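Local structure of putative prolyl-tRNA synthetase (Leishmania major, 5XIL) at residues A[295-299]-A[340-344]; A[413-418]-A[430-436]; A[470-474]-A[508-512]. The protein probably attaches L-proline to tRNA(Pro) at the expense of ATP, as a class II aminoacyl-tRNA synthetase, here without its N-terminal part. All coordinates share one frame; numbering follows the deposited sequence.

Following the chain from the N terminus, contact 1 comes first: strand 293-297 runs out, helix 306-325 and strand 330-332 follow, and helix 340-350 returns to the strand end, closing a loop inside the anticodon-binding domain. Contact 2 closes a much shorter loop, in which helix 423-428 joins two parallel strands. Contact 3 closes the loop holding strands 475-480 and 504-509, within the prolyl-tRNA synthetase C-terminal region. The three loops are in series; none nests or crosses. Contact 1 stands apart, its centre about 45 Å from that of contact 2, whereas contacts 2 and 3 touch through the neighbouring strands 432-437 and 504-509, where Ile-433 O lies 2.7 Å from Phe-508 N.

Contact 1: A[295-299]-A[340-344]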
loop_
_atom_site.group_PDB
_atom_site.type_symbol
_atom_site.label_atom_id
_atom_site.label_comp_id
_atom_site.label_asym_id
_atom_site.label_seq_id
_atom_site.Cartn_x
_atom_site.Cartn_y
_atom_site.Cartn_z
ATOM N N ILE A 295 7.579 -11.952 24.467
ATOM C CA ILE A 295 8.118 -13.049 25.354
ATOM C C ILE A 295 9.306 -12.490 26.183
ATOM O O ILE A 295 10.296 -12.040 25.631
ATOM C CB ILE A 295 8.570 -14.239 24.486
ATOM C CG1 ILE A 295 7.446 -14.736 23.591
ATOM C CG2 ILE A 295 9.182 -15.368 25.347
ATOM C CD1 ILE A 295 7.941 -15.562 22.426
ATOM N N ILE A 296 9.189 -12.516 27.509
ATOM C CA ILE A 296 10.193 -11.970 28.356
ATOM C C ILE A 296 10.622 -13.057 29.353
ATOM O O ILE A 296 9.764 -13.577 30.054
ATOM C CB ILE A 296 9.625 -10.800 29.136
ATOM C CG1 ILE A 296 9.047 -9.752 28.155
ATOM C CG2 ILE A 296 10.673 -10.230 30.074
ATOM C CD1 ILE A 296 8.322 -8.601 28.807
ATOM N N PRO A 297 11.939 -13.372 29.403
ATOM C CA PRO A 297 12.428 -14.355 30.358
ATOM C C PRO A 297 12.377 -13.790 31.797
ATOM O O PRO A 297 12.576 -12.569 32.053
ATOM C CB PRO A 297 13.851 -14.672 29.836
ATOM C CG PRO A 297 14.299 -13.337 29.333
ATOM C CD PRO A 297 13.057 -12.781 28.642
ATOM N N VAL A 298 12.027 -14.643 32.737
ATOM C CA VAL A 298 11.963 -14.259 34.142
ATOM C C VAL A 298 12.579 -15.381 35.024
ATOM O O VAL A 298 12.867 -16.471 34.544
ATOM C CB VAL A 298 10.536 -14.030 34.631
ATOM C CG1 VAL A 298 9.822 -12.924 33.824
ATOM C CG2 VAL A 298 9.741 -15.337 34.553
ATOM N N GLY A 299 12.785 -15.062 36.300
ATOM C CA GLY A 299 13.271 -16.012 37.315
ATOM C C GLY A 299 14.738 -16.323 37.188
ATOM O O GLY A 299 15.162 -17.370 37.635
ATOM N N PRO A 340 13.266 -7.623 34.375
ATOM C CA PRO A 340 12.018 -7.999 33.698
ATOM C C PRO A 340 10.920 -6.998 33.970
ATOM O O PRO A 340 10.166 -6.732 33.085
ATOM C CB PRO A 340 11.665 -9.402 34.276
ATOM C CG PRO A 340 13.016 -9.958 34.712
ATOM C CD PRO A 340 13.886 -8.765 35.087
ATOM N N GLY A 341 10.831 -6.451 35.180
ATOM C CA GLY A 341 9.819 -5.452 35.478
ATOM C C GLY A 341 9.860 -4.234 34.561
ATOM O O GLY A 341 8.827 -3.748 34.109
ATOM N N TRP A 342 11.045 -3.704 34.327
ATOM C CA TRP A 342 11.212 -2.598 33.415
ATOM C C TRP A 342 10.715 -2.976 32.010
ATOM O O TRP A 342 10.044 -2.174 31.311
ATOM C CB TRP A 342 12.683 -2.227 33.298
ATOM C CG TRP A 342 12.955 -0.986 32.521
ATOM C CD1 TRP A 342 13.213 0.274 33.056
ATOM C CD2 TRP A 342 13.033 -0.836 31.076
ATOM N NE1 TRP A 342 13.403 1.182 32.027
ATOM C CE2 TRP A 342 13.314 0.537 30.813
ATOM C CE3 TRP A 342 12.855 -1.714 29.983
ATOM C CZ2 TRP A 342 13.428 1.046 29.500
ATOM C CZ3 TRP A 342 12.979 -1.212 28.687
ATOM C CH2 TRP A 342 13.259 0.169 28.458
ATOM N N ARG A 343 11.119 -4.157 31.558
ATOM C CA ARG A 343 10.652 -4.646 30.253
ATOM C C ARG A 343 9.115 -4.816 30.282
ATOM O O ARG A 343 8.452 -4.464 29.306
ATOM C CB ARG A 343 11.375 -5.927 29.864
ATOM C CG ARG A 343 12.816 -5.702 29.449
ATOM C CD ARG A 343 13.522 -7.017 29.250
ATOM N NE ARG A 343 14.159 -7.435 30.484
ATOM C CZ ARG A 343 14.827 -8.581 30.647
ATOM N NH1 ARG A 343 14.897 -9.497 29.679
ATOM N NH2 ARG A 343 15.440 -8.787 31.806
ATOM N N PHE A 344 8.526 -5.323 31.381
ATOM C CA PHE A 344 7.110 -5.514 31.414
ATOM C C PHE A 344 6.467 -4.124 31.186
ATOM O O PHE A 344 5.437 -3.978 30.494
ATOM C CB PHE A 344 6.598 -5.982 32.798
ATOM C CG PHE A 344 6.857 -7.437 33.154
ATOM C CD1 PHE A 344 7.770 -8.243 32.464
ATOM C CD2 PHE A 344 6.206 -7.971 34.265
ATOM C CE1 PHE A 344 8.052 -9.535 32.869
ATOM C CE2 PHE A 344 6.478 -9.285 34.641
ATOM C CZ PHE A 344 7.377 -10.049 33.943
#
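The phenyl ring of Phe-344 is met at its rim by two aliphatic side chains of the strand end. Ile-296 CG2 lies in the ring plane, 3.9 Å from Phe-344 CE1, and Val-298 CG1 is also near that plane, 3.8 Å from Phe-344 CZ. Ile-296 CD1 approaches obliquely, 3.7 Å from Phe-344 CD1. The second flat group, the guanidinium of Arg-343, has Ile-296 CG2 over one face; Pro-297 CG comes to it at a slant, 3.9 Å from Arg-343 NH1.

With chi1 at -56°, Ile-296 sets CG2 anti to its own nitrogen and CG1 beside it, and both branches reach the helix. Pro-340 fills in at the first turn, its CB 4.0 Å from Val-298 CG1. Strand 295-297 and helix 340-344 run nearly antiparallel, at 165°, with their axes 9.1 Å apart, a strand-helix layer of the anticodon-binding domain.

No hydrogen bond crosses between the two segments, so the contact is held by apolar packing. The N-H groups of Arg-343 find partners outside the two segments: NE bonds to Ser-339 O and NH1 to Asp-333 O, which implies that its flat head is fixed by backbone carbonyls while one face of it takes Ile-296 CG2 and NH1 meets the Pro-297 ring obliquely.

Contact 2: A[413-418]-A[430-436]. With MG (magnesium ion), chain F.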
loop_
_atom_site.group_PDB
_atom_site.type_symbol
_atom_site.label_atom_id
_atom_site.label_comp_id
_atom_site.label_asym_id
_atom_site.label_seq_id
_atom_site.Cartn_x
_atom_site.Cartn_y
_atom_site.Cartn_z
ATOM N N HIS A 413 -23.088 5.996 27.503
ATOM C CA HIS A 413 -22.909 7.421 27.385
ATOM C C HIS A 413 -23.773 8.053 26.282
ATOM O O HIS A 413 -23.534 9.181 25.892
ATOM C CB HIS A 413 -21.463 7.718 27.190
ATOM C CG HIS A 413 -20.666 7.595 28.430
ATOM N ND1 HIS A 413 -20.245 6.371 28.871
ATOM C CD2 HIS A 413 -20.323 8.474 29.383
ATOM C CE1 HIS A 413 -19.536 6.514 29.967
ATOM N NE2 HIS A 413 -19.607 7.770 30.329
ATOM N N ARG A 414 -24.689 7.264 25.731
ATOM C CA ARG A 414 -25.616 7.738 24.716
ATOM C C ARG A 414 -26.851 7.933 25.560
ATOM O O ARG A 414 -27.422 6.959 26.053
ATOM C CB ARG A 414 -25.853 6.668 23.653
ATOM C CG ARG A 414 -26.631 7.159 22.442
ATOM C CD ARG A 414 -25.995 6.682 21.147
ATOM N NE ARG A 414 -26.457 5.349 20.770
ATOM C CZ ARG A 414 -25.652 4.358 20.396
ATOM N NH1 ARG A 414 -24.341 4.548 20.349
ATOM N NH2 ARG A 414 -26.160 3.178 20.069
ATOM N N VAL A 415 -27.278 9.175 25.744
ATOM C CA VAL A 415 -28.397 9.382 26.652
ATOM C C VAL A 415 -29.603 9.968 25.936
ATOM O O VAL A 415 -29.486 10.996 25.288
ATOM C CB VAL A 415 -27.964 10.292 27.813
ATOM C CG1 VAL A 415 -29.103 10.553 28.758
ATOM C CG2 VAL A 415 -26.737 9.677 28.557
ATOM N N ARG A 416 -30.760 9.310 25.987
ATOM C CA ARG A 416 -31.960 9.828 25.295
ATOM C C ARG A 416 -32.675 10.883 26.187
ATOM O O ARG A 416 -33.235 10.521 27.223
ATOM C CB ARG A 416 -32.853 8.668 24.846
ATOM C CG ARG A 416 -33.471 8.886 23.472
ATOM C CD ARG A 416 -33.829 7.578 22.767
ATOM N NE ARG A 416 -35.099 6.947 23.137
ATOM C CZ ARG A 416 -35.185 5.794 23.810
ATOM N NH1 ARG A 416 -34.054 5.192 24.220
ATOM N NH2 ARG A 416 -36.379 5.238 24.094
ATOM N N VAL A 417 -32.670 12.157 25.720
ATOM C CA VAL A 417 -33.045 13.350 26.403
ATOM C C VAL A 417 -34.323 13.878 25.737
ATOM O O VAL A 417 -34.318 14.097 24.534
ATOM C CB VAL A 417 -31.977 14.418 26.373
ATOM C CG1 VAL A 417 -32.455 15.789 26.909
ATOM C CG2 VAL A 417 -30.758 13.986 27.165
ATOM N N THR A 418 -35.382 14.057 26.483
ATOM C CA THR A 418 -36.602 14.667 25.912
ATOM C C THR A 418 -36.980 16.023 26.445
ATOM O O THR A 418 -37.920 16.622 25.919
ATOM C CB THR A 418 -37.801 13.794 26.189
ATOM O OG1 THR A 418 -37.926 13.634 27.600
ATOM C CG2 THR A 418 -37.612 12.442 25.597
ATOM N N LYS A 430 -20.425 14.378 30.385
ATOM C CA LYS A 430 -19.597 13.787 29.391
ATOM C C LYS A 430 -20.311 12.674 28.594
ATOM O O LYS A 430 -19.713 11.603 28.301
ATOM C CB LYS A 430 -18.306 13.279 30.002
ATOM C CG LYS A 430 -17.489 14.435 30.585
ATOM C CD LYS A 430 -16.157 13.889 31.109
ATOM C CE LYS A 430 -15.434 14.930 31.945
ATOM N NZ LYS A 430 -16.262 15.222 33.186
ATOM N N CYS A 431 -21.563 12.955 28.267
ATOM C CA CYS A 431 -22.404 12.066 27.447
ATOM C C CYS A 431 -22.750 12.696 26.097
ATOM O O CYS A 431 -22.754 13.935 25.987
ATOM C CB CYS A 431 -23.668 11.782 28.194
ATOM S SG CYS A 431 -23.423 10.759 29.670
ATOM N N LEU A 432 -23.105 11.860 25.135
ATOM C CA LEU A 432 -23.777 12.260 23.902
ATOM C C LEU A 432 -25.223 12.151 24.172
ATOM O O LEU A 432 -25.674 11.485 25.152
ATOM C CB LEU A 432 -23.403 11.400 22.719
ATOM C CG LEU A 432 -21.935 11.213 22.415
ATOM C CD1 LEU A 432 -21.720 10.429 21.138
ATOM C CD2 LEU A 432 -21.232 12.536 22.390
ATOM N N ILE A 433 -26.010 12.767 23.283
ATOM C CA ILE A 433 -27.443 12.856 23.512
ATOM C C ILE A 433 -28.200 12.451 22.290
ATOM O O ILE A 433 -27.903 12.921 21.184
ATOM C CB ILE A 433 -27.831 14.323 23.859
ATOM C CG1 ILE A 433 -27.258 14.716 25.233
ATOM C CG2 ILE A 433 -29.359 14.476 23.866
ATOM C CD1 ILE A 433 -27.328 16.222 25.544
ATOM N N LEU A 434 -29.156 11.575 22.457
ATOM C CA LEU A 434 -30.161 11.321 21.420
ATOM C C LEU A 434 -31.420 12.035 21.806
ATOM O O LEU A 434 -31.946 11.831 22.901
ATOM C CB LEU A 434 -30.452 9.815 21.351
ATOM C CG LEU A 434 -29.622 8.974 20.467
ATOM C CD1 LEU A 434 -30.060 7.528 20.708
ATOM C CD2 LEU A 434 -29.823 9.365 18.994
ATOM N N ALA A 435 -31.874 12.939 20.956
ATOM C CA ALA A 435 -33.004 13.786 21.273
ATOM C C ALA A 435 -33.955 13.862 20.064
ATOM O O ALA A 435 -33.516 13.681 18.905
ATOM C CB ALA A 435 -32.505 15.193 21.608
ATOM N N PRO A 436 -35.250 14.148 20.326
ATOM C CA PRO A 436 -36.264 14.265 19.265
ATOM C C PRO A 436 -36.037 15.547 18.550
ATOM O O PRO A 436 -35.734 16.566 19.188
ATOM C CB PRO A 436 -37.594 14.352 20.014
ATOM C CG PRO A 436 -37.297 13.839 21.396
ATOM C CD PRO A 436 -35.856 14.148 21.677
HETATM MG MG MG F . -18.264 8.893 31.371
HETATM O O HOH W 1 -17.831 10.081 29.547
HETATM O O HOH W 2 -20.013 10.006 32.100
HETATM O O HOH W 3 -18.658 7.781 33.008
HETATM O O HOH W 4 -16.984 10.027 32.195
#
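His-413 and Cys-431 meet just ahead of a parallel strand pair, beside a magnesium ion. From CB, the His-413 side chain takes CG beside its own nitrogen (chi1 -76°), and the ring then runs past the end of the other segment. CD2 lies 3.4 Å from Lys-430 O and 3.9 Å from Cys-431 SG, both oblique to the ring. ND1 bonds to Thr-409 O, which fixes the ring's rotation and is consistent with a proton on ND1, leaving NE2 to bind the metal at 2.0 Å. Four waters and Glu-219 OE2 complete six ligands; water 3 lies in the plane of the imidazole, at its edge.

The backbones join through four hydrogen bonds, which step from strand to strand as a parallel ladder requires. Leu-432 N lies almost in line with the C=O bond of His-413 (C=O...N 176°), although its N-H meets the oxygen at a bent 146°, whereas Leu-434 N sits above the carbonyl plane of Val-415 O, at 2.9 Å. Between them Val-415 N bonds to Leu-432 O, and Val-417 N closes the ladder on Leu-434 O.

On one face Arg-414 CG rests 3.9 Å from Leu-434 CD1, and Arg-416 CG lies against Leu-434 CB; the far end of Arg-416 turns to Glu-486 in a salt bridge. On the face of Val-415 and Ile-433, these two reach flanking loop residues: Val-415 CG2 meets Cys-431 SG at 3.7 Å, and Ile-433 CG2 meets Val-417 CG2 at 3.6 Å.

Strand 414-416, helix 423-428 and strand 432-437 form a beta-alpha-beta unit. The helix lies against the Val-415 and Ile-433 face through Thr-426, while Leu-507 of antiparallel strand 504-509 touches Arg-414 and Leu-432 on the opposite face.

Contact 3: A[470-474]-A[508-512]; sequences PSMGA and FGRSY. With ACT (acetate ion), chain D.
The C-terminal tail of the prolyl-tRNA synthetase C-terminal domain meets the segment leading into strand 475-480 here, with Arg-510 gripping the main chain of Met-472. Arg-510 NE donates to Met-472 O at 2.9 Å, with an N-H...O angle of 159°. The acceptor lies nearly in the guanidinium plane, while the donor is somewhat tilted from the carbonyl plane, at a C=O...N angle of 121°. Extended from CG to NE, the arginine chain runs past the same carbonyl, so that CG and CD pack beside the oxygen before NE bonds to it. Met-472 SD sits over one face of the guanidinium, offset toward the rim and 4.0 Å from Arg-510 CZ; a bend at chi2 folds the thioether back there. Asn-428 OD1 and Ser-455 OG both take bonds from Arg-510 NH2, so the buried guanidinium is bonded through NE within the contact and through NH2 to these two residues beyond it.

Strand 504-509 pairs antiparallel with both 475-480 and 432-437, and this contact prolongs the first pairing in looser form: the two touching parts run 163° apart, and Ala-474 CA makes a CA-H...O contact of 3.4 Å with Gly-509 O. Beyond it the segments are bridged by water 5, which donates to Gly-473 O, accepts from Ser-511 N and also bonds to Ser-471 OG at 2.7 Å. Arg-223 of strand 223-234 ties the same region together, bonding to Ser-471 O and Ser-511 O. At the chain end Tyr-512 OH donates to acetate OXT at 2.6 Å; the ion, probably from the crystallisation liquor, is also bound by Ser-14 OG.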
loop_
_atom_site.group_PDB
_atom_site.type_symbol
_atom_site.label_atom_id
_atom_site.label_comp_id
_atom_site.label_asym_id
_atom_site.label_seq_id
_atom_site.Cartn_x
_atom_site.Cartn_y
_atom_site.Cartn_z
ATOM N N PRO A 470 -11.897 24.294 24.431
ATOM C CA PRO A 470 -12.744 23.677 23.382
ATOM C C PRO A 470 -14.174 24.232 23.303
ATOM O O PRO A 470 -14.634 24.882 24.220
ATOM C CB PRO A 470 -12.743 22.185 23.775
ATOM C CG PRO A 470 -12.561 22.221 25.259
ATOM C CD PRO A 470 -11.525 23.313 25.458
ATOM N N SER A 471 -14.875 23.956 22.217
ATOM C CA SER A 471 -16.248 24.372 22.073
ATOM C C SER A 471 -17.118 23.673 23.116
ATOM O O SER A 471 -16.901 22.497 23.408
ATOM C CB SER A 471 -16.741 24.049 20.640
ATOM O OG SER A 471 -16.615 22.667 20.375
ATOM N N MET A 472 -18.100 24.374 23.629
ATOM C CA MET A 472 -19.093 23.851 24.556
ATOM C C MET A 472 -20.458 23.690 23.991
ATOM O O MET A 472 -21.289 22.944 24.594
ATOM C CB MET A 472 -19.152 24.677 25.860
ATOM C CG MET A 472 -17.829 24.718 26.598
ATOM S SD MET A 472 -17.226 23.083 27.096
ATOM C CE MET A 472 -15.465 23.392 27.240
ATOM N N GLY A 473 -20.741 24.278 22.807
ATOM C CA GLY A 473 -22.052 24.064 22.222
ATOM C C GLY A 473 -22.137 22.644 21.667
ATOM O O GLY A 473 -21.133 22.160 21.198
ATOM N N ALA A 474 -23.319 22.019 21.673
ATOM C CA ALA A 474 -23.500 20.714 21.063
ATOM C C ALA A 474 -23.944 20.859 19.601
ATOM O O ALA A 474 -24.939 21.538 19.306
ATOM C CB ALA A 474 -24.569 19.969 21.793
ATOM N N PHE A 508 -26.708 14.309 19.202
ATOM C CA PHE A 508 -26.051 15.580 19.481
ATOM C C PHE A 508 -24.869 15.340 20.426
ATOM O O PHE A 508 -24.863 14.368 21.188
ATOM C CB PHE A 508 -26.917 16.494 20.239
ATOM C CG PHE A 508 -28.082 17.084 19.477
ATOM C CD1 PHE A 508 -27.937 18.274 18.817
ATOM C CD2 PHE A 508 -29.300 16.538 19.589
ATOM C CE1 PHE A 508 -29.052 18.881 18.186
ATOM C CE2 PHE A 508 -30.408 17.127 18.971
ATOM C CZ PHE A 508 -30.278 18.270 18.277
ATOM N N GLY A 509 -23.887 16.212 20.312
ATOM C CA GLY A 509 -22.806 16.272 21.279
ATOM C C GLY A 509 -21.875 17.400 21.116
ATOM O O GLY A 509 -21.771 18.011 20.036
ATOM N N ARG A 510 -21.110 17.665 22.153
ATOM C CA ARG A 510 -19.866 18.381 21.964
ATOM C C ARG A 510 -18.920 17.517 21.113
ATOM O O ARG A 510 -18.948 16.295 21.227
ATOM C CB ARG A 510 -19.259 18.702 23.333
ATOM C CG ARG A 510 -20.133 19.638 24.164
ATOM C CD ARG A 510 -19.555 19.878 25.545
ATOM N NE ARG A 510 -20.402 20.812 26.290
ATOM C CZ ARG A 510 -20.523 20.835 27.613
ATOM N NH1 ARG A 510 -19.849 19.959 28.370
ATOM N NH2 ARG A 510 -21.370 21.690 28.180
ATOM N N SER A 511 -18.100 18.120 20.277
ATOM C CA SER A 511 -17.355 17.360 19.258
ATOM C C SER A 511 -15.901 17.765 19.219
ATOM O O SER A 511 -15.576 18.836 19.660
ATOM C CB SER A 511 -17.998 17.568 17.885
ATOM O OG SER A 511 -17.691 16.533 16.942
ATOM N N TYR A 512 -15.055 16.880 18.661
ATOM C CA TYR A 512 -13.690 17.226 18.160
ATOM C C TYR A 512 -13.676 18.035 16.825
ATOM O O TYR A 512 -14.568 17.793 16.024
ATOM C CB TYR A 512 -12.900 15.926 17.889
ATOM C CG TYR A 512 -12.182 15.514 19.166
ATOM C CD1 TYR A 512 -12.848 14.893 20.133
ATOM C CD2 TYR A 512 -10.879 15.946 19.420
ATOM C CE1 TYR A 512 -12.182 14.583 21.347
ATOM C CE2 TYR A 512 -10.225 15.664 20.594
ATOM C CZ TYR A 512 -10.896 15.006 21.569
ATOM O OH TYR A 512 -10.233 14.712 22.728
HETATM C C ACT D . -6.669 15.619 23.094
HETATM O O ACT D . -5.738 16.412 23.046
HETATM O OXT ACT D . -7.904 15.915 23.064
HETATM C CH3 ACT D . -6.250 14.183 23.210
HETATM O O HOH W 5 -18.740 21.075 20.281
#